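Local coordinates for probable transcriptional regulatory protein aq_1575 (PDB 1LFP) that probably binds DNA and regulates transcription, at residues A[133-147]-A[192-205]. Sequence-based numbering, arbitrary orientation.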
loop_
_atom_site.group_PDB
_atom_site.type_symbol
_atom_site.label_atom_id
_atom_site.label_comp_id
_atom_site.label_asym_id
_atom_site.label_seq_id
_atom_site.Cartn_x
_atom_site.Cartn_y
_atom_site.Cartn_z
ATOM N N LEU A 133 -0.385 -11.202 13.627
ATOM C CA LEU A 133 0.796 -11.697 12.874
ATOM C C LEU A 133 1.535 -10.598 12.107
ATOM O O LEU A 133 2.489 -10.864 11.330
ATOM C CB LEU A 133 0.396 -12.766 11.854
ATOM C CG LEU A 133 -0.197 -14.029 12.464
ATOM C CD1 LEU A 133 -0.524 -15.041 11.372
ATOM C CD2 LEU A 133 0.804 -14.579 13.483
ATOM N N PHE A 134 1.101 -9.362 12.328
ATOM C CA PHE A 134 1.683 -8.192 11.663
ATOM C C PHE A 134 1.847 -7.019 12.625
ATOM O O PHE A 134 1.272 -7.014 13.728
ATOM C CB PHE A 134 0.727 -7.728 10.555
ATOM C CG PHE A 134 0.476 -8.760 9.489
ATOM C CD1 PHE A 134 1.080 -8.642 8.248
ATOM C CD2 PHE A 134 -0.420 -9.805 9.705
ATOM C CE1 PHE A 134 0.785 -9.549 7.215
ATOM C CE2 PHE A 134 -0.727 -10.710 8.709
ATOM C CZ PHE A 134 -0.133 -10.600 7.452
ATOM N N GLU A 135 2.630 -6.020 12.208
ATOM C CA GLU A 135 2.795 -4.805 13.014
ATOM C C GLU A 135 2.565 -3.595 12.092
ATOM O O GLU A 135 2.916 -3.628 10.934
ATOM C CB GLU A 135 4.205 -4.694 13.612
ATOM C CG GLU A 135 4.879 -6.050 13.865
ATOM C CD GLU A 135 6.216 -5.944 14.628
ATOM O OE1 GLU A 135 6.215 -5.391 15.737
ATOM O OE2 GLU A 135 7.253 -6.430 14.121
ATOM N N ARG A 136 1.932 -2.547 12.614
ATOM C CA ARG A 136 1.700 -1.329 11.843
ATOM C C ARG A 136 3.021 -0.589 11.729
ATOM O O ARG A 136 3.697 -0.356 12.737
ATOM C CB ARG A 136 0.678 -0.447 12.581
ATOM C CG ARG A 136 -0.431 0.040 11.670
ATOM C CD ARG A 136 -1.352 1.068 12.313
ATOM N NE ARG A 136 -0.592 2.162 12.890
ATOM C CZ ARG A 136 -1.071 3.378 13.099
ATOM N NH1 ARG A 136 -2.316 3.668 12.772
ATOM N NH2 ARG A 136 -0.306 4.300 13.649
ATOM N N LYS A 137 3.413 -0.226 10.511
ATOM C CA LYS A 137 4.679 0.472 10.300
ATOM C C LYS A 137 4.556 1.547 9.221
ATOM O O LYS A 137 3.658 1.522 8.376
ATOM C CB LYS A 137 5.783 -0.477 9.785
ATOM C CG LYS A 137 6.230 -1.633 10.691
ATOM C CD LYS A 137 7.195 -1.122 11.762
ATOM C CE LYS A 137 7.454 -2.187 12.789
ATOM N NZ LYS A 137 6.140 -2.677 13.217
ATOM N N GLY A 138 5.493 2.484 9.261
ATOM C CA GLY A 138 5.571 3.468 8.191
ATOM C C GLY A 138 6.295 2.734 7.074
ATOM O O GLY A 138 7.153 1.920 7.339
ATOM N N TYR A 139 5.974 3.063 5.828
ATOM C CA TYR A 139 6.562 2.413 4.681
ATOM C C TYR A 139 6.949 3.467 3.657
ATOM O O TYR A 139 6.126 4.278 3.262
ATOM C CB TYR A 139 5.496 1.469 4.115
ATOM C CG TYR A 139 5.841 0.768 2.852
ATOM C CD1 TYR A 139 5.423 1.263 1.620
ATOM C CD2 TYR A 139 6.510 -0.459 2.890
ATOM C CE1 TYR A 139 5.648 0.540 0.448
ATOM C CE2 TYR A 139 6.748 -1.184 1.734
ATOM C CZ TYR A 139 6.318 -0.683 0.515
ATOM O OH TYR A 139 6.581 -1.393 -0.642
ATOM N N ILE A 140 8.210 3.433 3.234
ATOM C CA ILE A 140 8.742 4.385 2.269
ATOM C C ILE A 140 9.358 3.666 1.100
ATOM O O ILE A 140 10.129 2.720 1.296
ATOM C CB ILE A 140 9.821 5.274 2.941
ATOM C CG1 ILE A 140 9.136 6.159 3.999
ATOM C CG2 ILE A 140 10.560 6.115 1.860
ATOM C CD1 ILE A 140 10.105 6.870 4.995
ATOM N N GLU A 141 9.026 4.102 -0.115
ATOM C CA GLU A 141 9.576 3.494 -1.320
ATOM C C GLU A 141 10.494 4.504 -1.977
ATOM O O GLU A 141 10.165 5.676 -2.033
ATOM C CB GLU A 141 8.465 3.100 -2.309
ATOM C CG GLU A 141 8.057 1.630 -2.193
ATOM C CD GLU A 141 6.843 1.254 -3.031
ATOM O OE1 GLU A 141 6.705 1.774 -4.172
ATOM O OE2 GLU A 141 6.032 0.422 -2.542
ATOM N N VAL A 142 11.643 4.035 -2.447
ATOM C CA VAL A 142 12.623 4.902 -3.122
ATOM C C VAL A 142 13.083 4.183 -4.375
ATOM O O VAL A 142 13.458 3.007 -4.351
ATOM C CB VAL A 142 13.838 5.220 -2.193
ATOM C CG1 VAL A 142 14.297 3.991 -1.521
ATOM C CG2 VAL A 142 14.996 5.840 -2.981
ATOM N N PRO A 143 13.057 4.884 -5.502
ATOM C CA PRO A 143 13.466 4.322 -6.792
ATOM C C PRO A 143 14.914 3.816 -6.874
ATOM O O PRO A 143 15.872 4.561 -6.676
ATOM C CB PRO A 143 13.150 5.456 -7.778
ATOM C CG PRO A 143 13.086 6.701 -6.939
ATOM C CD PRO A 143 12.458 6.216 -5.655
ATOM N N ALA A 144 15.082 2.535 -7.182
ATOM C CA ALA A 144 16.415 1.966 -7.259
ATOM C C ALA A 144 17.235 2.691 -8.322
ATOM O O ALA A 144 18.363 3.139 -8.065
ATOM C CB ALA A 144 16.333 0.469 -7.572
ATOM N N LYS A 145 16.634 2.809 -9.500
ATOM C CA LYS A 145 17.229 3.458 -10.659
ATOM C C LYS A 145 17.933 4.756 -10.336
ATOM O O LYS A 145 18.983 5.058 -10.895
ATOM C CB LYS A 145 16.145 3.762 -11.689
ATOM C CG LYS A 145 15.565 2.556 -12.388
ATOM C CD LYS A 145 14.336 2.962 -13.180
ATOM C CE LYS A 145 13.943 1.904 -14.212
ATOM N NZ LYS A 145 14.793 1.993 -15.437
ATOM N N GLU A 146 17.347 5.521 -9.425
ATOM C CA GLU A 146 17.885 6.819 -9.080
ATOM C C GLU A 146 18.877 6.880 -7.920
ATOM O O GLU A 146 19.469 7.933 -7.666
ATOM C CB GLU A 146 16.723 7.785 -8.825
ATOM C CG GLU A 146 15.889 8.136 -10.075
ATOM C CD GLU A 146 16.668 8.928 -11.135
ATOM O OE1 GLU A 146 17.652 9.612 -10.776
ATOM O OE2 GLU A 146 16.288 8.887 -12.328
ATOM N N VAL A 147 19.087 5.777 -7.217
ATOM C CA VAL A 147 20.044 5.796 -6.115
ATOM C C VAL A 147 21.028 4.643 -6.225
ATOM O O VAL A 147 21.446 4.278 -7.321
ATOM C CB VAL A 147 19.343 5.711 -4.748
ATOM C CG1 VAL A 147 18.361 6.872 -4.585
ATOM C CG2 VAL A 147 18.633 4.376 -4.612
ATOM N N VAL A 192 17.503 11.930 -1.041
ATOM C CA VAL A 192 16.831 10.703 -1.452
ATOM C C VAL A 192 15.425 10.948 -1.997
ATOM O O VAL A 192 14.601 11.555 -1.314
ATOM C CB VAL A 192 16.700 9.723 -0.255
ATOM C CG1 VAL A 192 16.147 8.358 -0.760
ATOM C CG2 VAL A 192 18.031 9.539 0.439
ATOM N N PRO A 193 15.145 10.517 -3.241
ATOM C CA PRO A 193 13.812 10.705 -3.823
ATOM C C PRO A 193 12.805 9.734 -3.187
ATOM O O PRO A 193 13.130 8.570 -2.945
ATOM C CB PRO A 193 14.035 10.408 -5.296
ATOM C CG PRO A 193 15.107 9.381 -5.270
ATOM C CD PRO A 193 16.057 9.873 -4.198
ATOM N N ILE A 194 11.579 10.195 -2.941
ATOM C CA ILE A 194 10.580 9.335 -2.323
ATOM C C ILE A 194 9.493 9.020 -3.335
ATOM O O ILE A 194 8.894 9.941 -3.880
ATOM C CB ILE A 194 9.908 10.028 -1.143
ATOM C CG1 ILE A 194 10.952 10.473 -0.126
ATOM C CG2 ILE A 194 8.835 9.098 -0.547
ATOM C CD1 ILE A 194 11.880 9.368 0.346
ATOM N N GLU A 195 9.235 7.735 -3.565
ATOM C CA GLU A 195 8.196 7.348 -4.506
ATOM C C GLU A 195 6.874 7.214 -3.768
ATOM O O GLU A 195 5.835 7.625 -4.276
ATOM C CB GLU A 195 8.548 6.041 -5.199
ATOM C CG GLU A 195 7.535 5.613 -6.233
ATOM C CD GLU A 195 8.023 4.454 -7.078
ATOM O OE1 GLU A 195 8.989 4.650 -7.854
ATOM O OE2 GLU A 195 7.449 3.349 -6.963
ATOM N N LYS A 196 6.917 6.642 -2.569
ATOM C CA LYS A 196 5.716 6.479 -1.747
ATOM C C LYS A 196 6.086 6.509 -0.285
ATOM O O LYS A 196 7.159 6.032 0.074
ATOM C CB LYS A 196 5.022 5.137 -2.008
ATOM C CG LYS A 196 4.470 4.938 -3.411
ATOM C CD LYS A 196 3.587 3.680 -3.454
ATOM C CE LYS A 196 2.951 3.482 -4.823
ATOM N NZ LYS A 196 1.975 2.355 -4.833
ATOM N N ALA A 197 5.174 7.044 0.528
ATOM C CA ALA A 197 5.303 7.136 1.984
ATOM C C ALA A 197 3.909 6.914 2.570
ATOM O O ALA A 197 3.015 7.751 2.430
ATOM C CB ALA A 197 5.841 8.518 2.397
ATOM N N GLN A 198 3.707 5.801 3.257
ATOM C CA GLN A 198 2.380 5.542 3.796
ATOM C C GLN A 198 2.474 4.592 4.979
ATOM O O GLN A 198 3.491 3.954 5.203
ATOM C CB GLN A 198 1.506 4.883 2.703
ATOM C CG GLN A 198 2.149 3.610 2.122
ATOM C CD GLN A 198 1.357 2.989 0.949
ATOM O OE1 GLN A 198 0.496 3.627 0.349
ATOM N NE2 GLN A 198 1.671 1.739 0.626
ATOM N N ILE A 199 1.368 4.458 5.701
ATOM C CA ILE A 199 1.316 3.541 6.821
ATOM C C ILE A 199 0.863 2.199 6.250
ATOM O O ILE A 199 -0.100 2.142 5.461
ATOM C CB ILE A 199 0.272 4.040 7.868
ATOM C CG1 ILE A 199 0.790 5.297 8.555
ATOM C CG2 ILE A 199 -0.068 2.915 8.856
ATOM C CD1 ILE A 199 2.018 5.093 9.392
ATOM N N THR A 200 1.561 1.125 6.624
ATOM C CA THR A 200 1.198 -0.205 6.158
ATOM C C THR A 200 1.327 -1.189 7.329
ATOM O O THR A 200 1.529 -0.785 8.480
ATOM C CB THR A 200 2.103 -0.658 4.992
ATOM O OG1 THR A 200 1.582 -1.854 4.415
ATOM C CG2 THR A 200 3.527 -0.896 5.446
ATOM N N TRP A 201 1.180 -2.474 7.040
ATOM C CA TRP A 201 1.322 -3.505 8.086
ATOM C C TRP A 201 2.430 -4.428 7.588
ATOM O O TRP A 201 2.495 -4.679 6.402
ATOM C CB TRP A 201 0.029 -4.281 8.248
ATOM C CG TRP A 201 -1.024 -3.502 8.872
ATOM C CD1 TRP A 201 -1.715 -2.479 8.297
ATOM C CD2 TRP A 201 -1.483 -3.599 10.231
ATOM N NE1 TRP A 201 -2.578 -1.917 9.228
ATOM C CE2 TRP A 201 -2.453 -2.596 10.414
ATOM C CE3 TRP A 201 -1.165 -4.438 11.315
ATOM C CZ2 TRP A 201 -3.115 -2.409 11.644
ATOM C CZ3 TRP A 201 -1.827 -4.263 12.538
ATOM C CH2 TRP A 201 -2.793 -3.252 12.688
ATOM N N LYS A 202 3.317 -4.847 8.480
ATOM C CA LYS A 202 4.449 -5.694 8.096
ATOM C C LYS A 202 4.379 -7.031 8.836
ATOM O O LYS A 202 4.189 -7.067 10.037
ATOM C CB LYS A 202 5.756 -4.966 8.486
ATOM C CG LYS A 202 7.054 -5.729 8.126
ATOM C CD LYS A 202 8.271 -4.887 8.556
ATOM C CE LYS A 202 9.601 -5.426 7.957
ATOM N NZ LYS A 202 10.302 -6.368 8.864
ATOM N N PRO A 203 4.527 -8.159 8.123
ATOM C CA PRO A 203 4.476 -9.427 8.860
ATOM C C PRO A 203 5.601 -9.549 9.875
ATOM O O PRO A 203 6.730 -9.094 9.625
ATOM C CB PRO A 203 4.578 -10.491 7.749
ATOM C CG PRO A 203 5.245 -9.762 6.643
ATOM C CD PRO A 203 4.670 -8.378 6.680
ATOM N N ILE A 204 5.301 -10.152 11.028
ATOM C CA ILE A 204 6.302 -10.323 12.074
ATOM C C ILE A 204 7.068 -11.606 11.818
ATOM O O ILE A 204 8.093 -11.885 12.456
ATOM C CB ILE A 204 5.646 -10.389 13.464
ATOM C CG1 ILE A 204 4.857 -11.690 13.629
ATOM C CG2 ILE A 204 4.662 -9.204 13.617
ATOM C CD1 ILE A 204 4.469 -11.944 15.107
ATOM N N SER A 205 6.545 -12.403 10.898
ATOM C CA SER A 205 7.164 -13.666 10.512
ATOM C C SER A 205 6.494 -14.098 9.216
ATOM O O SER A 205 5.407 -13.610 8.889
ATOM C CB SER A 205 6.950 -14.725 11.585
ATOM O OG SER A 205 7.799 -15.830 11.340
HETATM O O HOH W 1 3.233 -13.158 9.976
HETATM O O HOH W 2 3.403 0.658 -3.435
#
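Val192 CG1 meets Val142 CG2 at 3.5 Å, and the compact, rigid ring of Pro193 packs against that of Pro143, just before strand 196-203 begins its run along 134-143 as an edge strand of a four-stranded antiparallel sheet. A classic beta bulge follows: Glu195 and Lys196 both face Glu141, whose O accepts a 2.7 Å bond from Glu195 N and a weak one from Lys196 N. The long aliphatic chain of Lys196 runs past the Glu141 carboxylate, and a water links its NZ to Glu141 OE2, which also takes the Tyr139 hydroxyl in the plane of that ring. Ala197 pairs with Ile140, which packs on Leu180 and Val183 of helix 180-188. Gln198 lies alongside Tyr139, amide and ring planes 33° apart. Beta-branched Thr200 suits an extended chain; its CG2 reaches Tyr139 CB at 3.4 Å. Trp201, with CG anti to its carbonyl carbon (chi1 -71°), offers one indole face to Arg136 CG in a CH-pi contact, while Phe134 CB meets its edge. A serine in its place would probably leave the Arg136 methylenes without their aromatic partner and open a gap beside Phe134 and Met98. Lys202 turns its NZ away to a salt bridge with Asp163. Finally, Ile204 N donates to Leu133 O at 2.9 Å.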